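Local coordinates for membrane protein (Acinetobacter baumannii AB307-0294, PDB 5DL5) that probably forms a beta-barrel channel of the OprD porin family in the outer membrane, allowing small solutes and possibly antibiotics to enter the cell, at residues 164-169 and 189-194; 363-368 and 406-411. One frame throughout, in Å; residues are numbered along the deposited sequence.

Overall arrangement
Running from the N terminus, the chain first closes interaction 1, where strand 160-171 leads into a mostly irregular connection and returns as strand 190-200 to pair with it along the barrel wall. Interaction 2 opens only after that contact is complete, so the two follow in series and neither nest nor cross. It spans strand 371-384 and strand 394-404, joining the end of strand 351-365 and its turn to the loop before strand 416-428. The centres of interactions 1 and 2 lie about 34 Å apart, their nearest atoms about 25 Å. The first stitches neighbouring strands together by backbone; the second packs a strand end and its turn against a loop, mainly through side chains.

Interaction 1 (164-169 and 189-194); sequences AGKFTK and RAIVWG
Strands 160-171 and 190-200 run antiparallel as neighbours, and four backbone hydrogen bonds zip them together. G165 and V192 exchange one pair: G165 N reaches V192 O at 2.9 Å, and V192 N returns to G165 O, with both donors well above the carbonyl planes. F167 and A190 form the second hydrogen-bonded pair with both donors in plane, and A190 N to F167 O, 2.8 Å, is the straightest bond.

K166 belongs to a non-hydrogen-bonded pair with I191. Its CB lies 3.7 Å from I191 CD1. With CG anti to the backbone N (chi1 178°), the chain runs alongside I191, and K166 CG presses on I191 CD1 at 3.3 Å, tighter than normal van der Waals contact. I191 chi2 is close to eclipsed at -19°, so this is a crowded spot. CD touches the same methyl and also R189 CG, 3.9 Å away, as the arginine crosses obliquely. After the bend at chi3 (72°), CE and NZ turn away and make no close contact with 189-194; K166 NZ stays 6.1 Å from R189 NE, so the like charges do not meet.

On the other face of the sheet, V192 CG2 meets the edge of the F167 ring at CE2, 4.0 Å away. L135 touches both side chains there, while strand 203-212 flanks 190-200 and strands 146-148 and 150-157 flank 160-171.

Interaction 2 (363-368 and 406-411); sequences IKVRNV and DAYQGA
This is an apolar side-chain contact between the end of strand 351-365, with the turn that follows, and the loop joining strands 394-404 and 416-428 of the barrel. Y408 and V365 carry most of it. Y408 CG is anti to the backbone N (chi1 -151°), and the I363 and Y408 side chains cross at about a right angle, putting I363 CD1 over one face in a CH-pi contact 4.0 Å from the Y408 ring centroid and 19° off the normal. The other branch, I363 CG2, touches Y408 CE1 at 3.7 Å, so both arms of the isoleucine bear on the ring. V365 CG2 comes to Y408 CD1 obliquely at 4.1 Å and also lies 3.6 Å from the carbonyl A407 O. V368 CG1 meets A407 CB at 3.9 Å, tip to tip; the bond from V368 N to V365 O closes the turn that brings this valine round. Beyond the two segments, the ring of Y412 meets that of Y408, their planes about 15° apart. Q409 NE2 bonds to S405 O, and D415 N to Q409 OE1. Methyl groups, an aromatic face and one carbonyl oxygen do the touching, implying van der Waals and apolar packing, buried at I363 and Y408 and exposed at the V368 end.

Interaction 1 (164-169 and 189-194)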
loop_
_atom_site.group_PDB
_atom_site.type_symbol
_atom_site.label_atom_id
_atom_site.label_comp_id
_atom_site.label_asym_id
_atom_site.label_seq_id
_atom_site.Cartn_x
_atom_site.Cartn_y
_atom_site.Cartn_z
ATOM N N ALA A 164 6.666 -5.291 -17.215
ATOM C CA ALA A 164 7.694 -6.230 -16.834
ATOM C C ALA A 164 8.808 -5.476 -16.141
ATOM O O ALA A 164 9.214 -4.407 -16.605
ATOM C CB ALA A 164 8.252 -6.991 -18.076
ATOM N N GLY A 165 9.343 -6.017 -15.044
ATOM C CA GLY A 165 10.375 -5.296 -14.303
ATOM C C GLY A 165 11.256 -6.207 -13.561
ATOM O O GLY A 165 11.035 -7.370 -13.369
ATOM N N LYS A 166 12.345 -5.655 -13.155
ATOM C CA LYS A 166 13.286 -6.305 -12.295
ATOM C C LYS A 166 13.829 -5.298 -11.272
ATOM O O LYS A 166 14.371 -4.288 -11.662
ATOM C CB LYS A 166 14.460 -6.816 -13.071
ATOM C CG LYS A 166 15.428 -7.455 -12.069
ATOM C CD LYS A 166 16.498 -8.337 -12.679
ATOM C CE LYS A 166 17.496 -7.516 -13.366
ATOM N NZ LYS A 166 18.533 -8.484 -13.792
ATOM N N PHE A 167 13.736 -5.600 -9.994
ATOM C CA PHE A 167 14.182 -4.684 -8.884
ATOM C C PHE A 167 15.163 -5.329 -8.020
ATOM O O PHE A 167 15.015 -6.531 -7.690
ATOM C CB PHE A 167 12.912 -4.250 -8.135
ATOM C CG PHE A 167 12.023 -3.439 -9.024
ATOM C CD1 PHE A 167 12.344 -2.079 -9.274
ATOM C CD2 PHE A 167 11.009 -4.051 -9.758
ATOM C CE1 PHE A 167 11.627 -1.330 -10.173
ATOM C CE2 PHE A 167 10.275 -3.280 -10.681
ATOM C CZ PHE A 167 10.601 -1.934 -10.885
ATOM N N THR A 168 16.208 -4.579 -7.642
ATOM C CA THR A 168 17.221 -5.112 -6.760
ATOM C C THR A 168 17.407 -4.313 -5.459
ATOM O O THR A 168 18.248 -4.681 -4.660
ATOM C CB THR A 168 18.678 -5.131 -7.434
ATOM O OG1 THR A 168 18.871 -3.826 -7.930
ATOM C CG2 THR A 168 18.703 -6.187 -8.585
ATOM N N LYS A 169 16.671 -3.239 -5.260
ATOM C CA LYS A 169 16.752 -2.561 -3.964
ATOM C C LYS A 169 15.357 -2.169 -3.561
ATOM O O LYS A 169 14.539 -1.828 -4.432
ATOM C CB LYS A 169 17.610 -1.272 -4.004
ATOM C CG LYS A 169 19.152 -1.581 -4.352
ATOM C CD LYS A 169 19.911 -0.232 -4.157
ATOM C CE LYS A 169 21.400 -0.417 -4.392
ATOM N NZ LYS A 169 21.905 0.951 -3.962
ATOM N N ARG A 189 16.344 -9.982 -5.624
ATOM C CA ARG A 189 15.952 -9.737 -7.030
ATOM C C ARG A 189 14.469 -10.004 -7.053
ATOM O O ARG A 189 14.046 -11.183 -6.940
ATOM C CB ARG A 189 16.659 -10.739 -8.005
ATOM C CG ARG A 189 16.376 -10.520 -9.492
ATOM C CD ARG A 189 16.963 -11.560 -10.420
ATOM N NE ARG A 189 16.292 -12.843 -10.159
ATOM C CZ ARG A 189 16.817 -14.027 -10.448
ATOM N NH1 ARG A 189 17.993 -14.130 -11.081
ATOM N NH2 ARG A 189 16.203 -15.130 -10.079
ATOM N N ALA A 190 13.725 -8.995 -7.367
ATOM C CA ALA A 190 12.312 -9.163 -7.633
ATOM C C ALA A 190 11.965 -8.972 -9.122
ATOM O O ALA A 190 12.222 -7.893 -9.657
ATOM C CB ALA A 190 11.528 -8.157 -6.777
ATOM N N ILE A 191 11.413 -10.000 -9.782
ATOM C CA ILE A 191 11.018 -9.942 -11.151
ATOM C C ILE A 191 9.471 -9.850 -11.101
ATOM O O ILE A 191 8.846 -10.678 -10.415
ATOM C CB ILE A 191 11.447 -11.189 -11.938
ATOM C CG1 ILE A 191 13.005 -11.439 -12.149
ATOM C CG2 ILE A 191 10.838 -11.233 -13.314
ATOM C CD1 ILE A 191 13.742 -10.257 -11.936
ATOM N N VAL A 192 8.902 -8.943 -11.877
ATOM C CA VAL A 192 7.478 -8.689 -11.882
ATOM C C VAL A 192 6.961 -8.617 -13.302
ATOM O O VAL A 192 7.688 -8.253 -14.251
ATOM C CB VAL A 192 7.041 -7.396 -11.130
ATOM C CG1 VAL A 192 7.328 -7.528 -9.672
ATOM C CG2 VAL A 192 7.643 -6.125 -11.693
ATOM N N TRP A 193 5.719 -9.038 -13.506
ATOM C CA TRP A 193 5.079 -8.899 -14.805
ATOM C C TRP A 193 3.602 -8.839 -14.573
ATOM O O TRP A 193 3.101 -9.253 -13.465
ATOM C CB TRP A 193 5.492 -10.097 -15.752
ATOM C CG TRP A 193 5.069 -11.464 -15.163
ATOM C CD1 TRP A 193 3.878 -12.165 -15.454
ATOM C CD2 TRP A 193 5.747 -12.251 -14.154
ATOM N NE1 TRP A 193 3.785 -13.236 -14.658
ATOM C CE2 TRP A 193 4.877 -13.309 -13.824
ATOM C CE3 TRP A 193 6.928 -12.066 -13.398
ATOM C CZ2 TRP A 193 5.218 -14.306 -12.850
ATOM C CZ3 TRP A 193 7.254 -12.963 -12.431
ATOM C CH2 TRP A 193 6.419 -14.119 -12.169
ATOM N N GLY A 194 2.837 -8.373 -15.566
ATOM C CA GLY A 194 1.393 -8.441 -15.456
ATOM C C GLY A 194 0.700 -7.605 -16.544
ATOM O O GLY A 194 1.317 -6.975 -17.361
#

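Interaction 2 (363-368 and 406-411)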
loop_
_atom_site.group_PDB
_atom_site.type_symbol
_atom_site.label_atom_id
_atom_site.label_comp_id
_atom_site.label_asym_id
_atom_site.label_seq_id
_atom_site.Cartn_x
_atom_site.Cartn_y
_atom_site.Cartn_z
ATOM N N ILE A 363 -9.055 -17.617 13.084
ATOM C CA ILE A 363 -7.621 -17.356 12.968
ATOM C C ILE A 363 -6.903 -18.431 13.766
ATOM O O ILE A 363 -7.226 -18.694 14.982
ATOM C CB ILE A 363 -7.226 -16.031 13.579
ATOM C CG1 ILE A 363 -7.930 -14.891 12.917
ATOM C CG2 ILE A 363 -5.672 -15.906 13.517
ATOM C CD1 ILE A 363 -7.932 -13.644 13.796
ATOM N N LYS A 364 -5.988 -19.111 13.052
ATOM C CA LYS A 364 -5.113 -20.115 13.643
ATOM C C LYS A 364 -3.853 -19.497 14.193
ATOM O O LYS A 364 -3.155 -18.866 13.465
ATOM C CB LYS A 364 -4.632 -21.174 12.642
ATOM C CG LYS A 364 -5.658 -22.178 12.193
ATOM C CD LYS A 364 -4.965 -23.371 11.554
ATOM C CE LYS A 364 -5.990 -24.173 10.743
ATOM N NZ LYS A 364 -5.390 -25.436 10.145
ATOM N N VAL A 365 -3.551 -19.746 15.445
ATOM C CA VAL A 365 -2.329 -19.244 16.060
ATOM C C VAL A 365 -1.669 -20.505 16.549
ATOM O O VAL A 365 -2.268 -21.345 17.296
ATOM C CB VAL A 365 -2.625 -18.378 17.285
ATOM C CG1 VAL A 365 -1.319 -17.939 17.915
ATOM C CG2 VAL A 365 -3.504 -17.157 16.933
ATOM N N ARG A 366 -0.447 -20.695 16.039
ATOM C CA ARG A 366 0.215 -21.951 15.998
ATOM C C ARG A 366 0.397 -22.458 17.399
ATOM O O ARG A 366 0.890 -21.710 18.213
ATOM C CB ARG A 366 1.647 -21.717 15.345
ATOM C CG ARG A 366 2.466 -23.041 15.336
ATOM C CD ARG A 366 3.755 -22.842 14.526
ATOM N NE ARG A 366 4.645 -22.009 15.336
ATOM C CZ ARG A 366 5.475 -22.500 16.267
ATOM N NH1 ARG A 366 5.620 -23.805 16.442
ATOM N NH2 ARG A 366 6.228 -21.668 16.981
ATOM N N ASN A 367 0.035 -23.700 17.682
ATOM C CA ASN A 367 0.119 -24.307 19.037
ATOM C C ASN A 367 -0.734 -23.652 20.156
ATOM O O ASN A 367 -0.473 -23.938 21.346
ATOM C CB ASN A 367 1.576 -24.383 19.569
ATOM C CG ASN A 367 2.424 -25.396 18.847
ATOM O OD1 ASN A 367 1.905 -26.373 18.284
ATOM N ND2 ASN A 367 3.748 -25.160 18.845
ATOM N N VAL A 368 -1.661 -22.731 19.801
ATOM C CA VAL A 368 -2.522 -22.102 20.793
ATOM C C VAL A 368 -3.991 -22.395 20.487
ATOM O O VAL A 368 -4.617 -22.879 21.341
ATOM C CB VAL A 368 -2.243 -20.587 20.967
ATOM C CG1 VAL A 368 -3.198 -19.967 21.999
ATOM C CG2 VAL A 368 -0.776 -20.368 21.401
ATOM N N ASP A 406 -7.518 -13.174 23.217
ATOM C CA ASP A 406 -6.285 -13.334 24.027
ATOM C C ASP A 406 -5.074 -13.890 23.239
ATOM O O ASP A 406 -3.923 -13.430 23.475
ATOM C CB ASP A 406 -6.519 -14.313 25.173
ATOM C CG ASP A 406 -7.513 -13.822 26.112
ATOM O OD1 ASP A 406 -7.728 -12.602 26.036
ATOM O OD2 ASP A 406 -8.046 -14.610 26.965
ATOM N N ALA A 407 -5.378 -14.807 22.294
ATOM C CA ALA A 407 -4.394 -15.532 21.528
ATOM C C ALA A 407 -3.771 -14.679 20.397
ATOM O O ALA A 407 -2.857 -15.103 19.799
ATOM C CB ALA A 407 -5.103 -16.759 20.945
ATOM N N TYR A 408 -4.354 -13.530 20.063
ATOM C CA TYR A 408 -3.967 -12.654 18.962
ATOM C C TYR A 408 -3.708 -11.247 19.441
ATOM O O TYR A 408 -4.247 -10.256 18.920
ATOM C CB TYR A 408 -5.046 -12.648 17.889
ATOM C CG TYR A 408 -4.682 -12.405 16.441
ATOM C CD1 TYR A 408 -3.736 -13.214 15.760
ATOM C CD2 TYR A 408 -5.328 -11.420 15.708
ATOM C CE1 TYR A 408 -3.420 -13.070 14.341
ATOM C CE2 TYR A 408 -4.985 -11.222 14.363
ATOM C CZ TYR A 408 -4.060 -12.106 13.674
ATOM O OH TYR A 408 -3.879 -11.778 12.353
ATOM N N GLN A 409 -2.774 -11.164 20.344
ATOM C CA GLN A 409 -2.328 -9.920 20.941
ATOM C C GLN A 409 -0.911 -9.716 20.355
ATOM O O GLN A 409 -0.799 -9.227 19.256
ATOM C CB GLN A 409 -2.375 -9.974 22.490
ATOM C CG GLN A 409 -3.793 -10.023 23.091
ATOM C CD GLN A 409 -4.696 -8.853 22.690
ATOM O OE1 GLN A 409 -4.351 -7.651 22.893
ATOM N NE2 GLN A 409 -5.916 -9.202 22.200
ATOM N N GLY A 410 0.125 -10.179 21.042
ATOM C CA GLY A 410 1.502 -10.006 20.616
ATOM C C GLY A 410 1.774 -10.781 19.321
ATOM O O GLY A 410 2.599 -10.352 18.532
ATOM N N ALA A 411 1.046 -11.875 19.052
ATOM C CA ALA A 411 1.080 -12.464 17.715
ATOM C C ALA A 411 0.743 -11.535 16.580
ATOM O O ALA A 411 1.077 -11.908 15.482
ATOM C CB ALA A 411 0.256 -13.729 17.596
#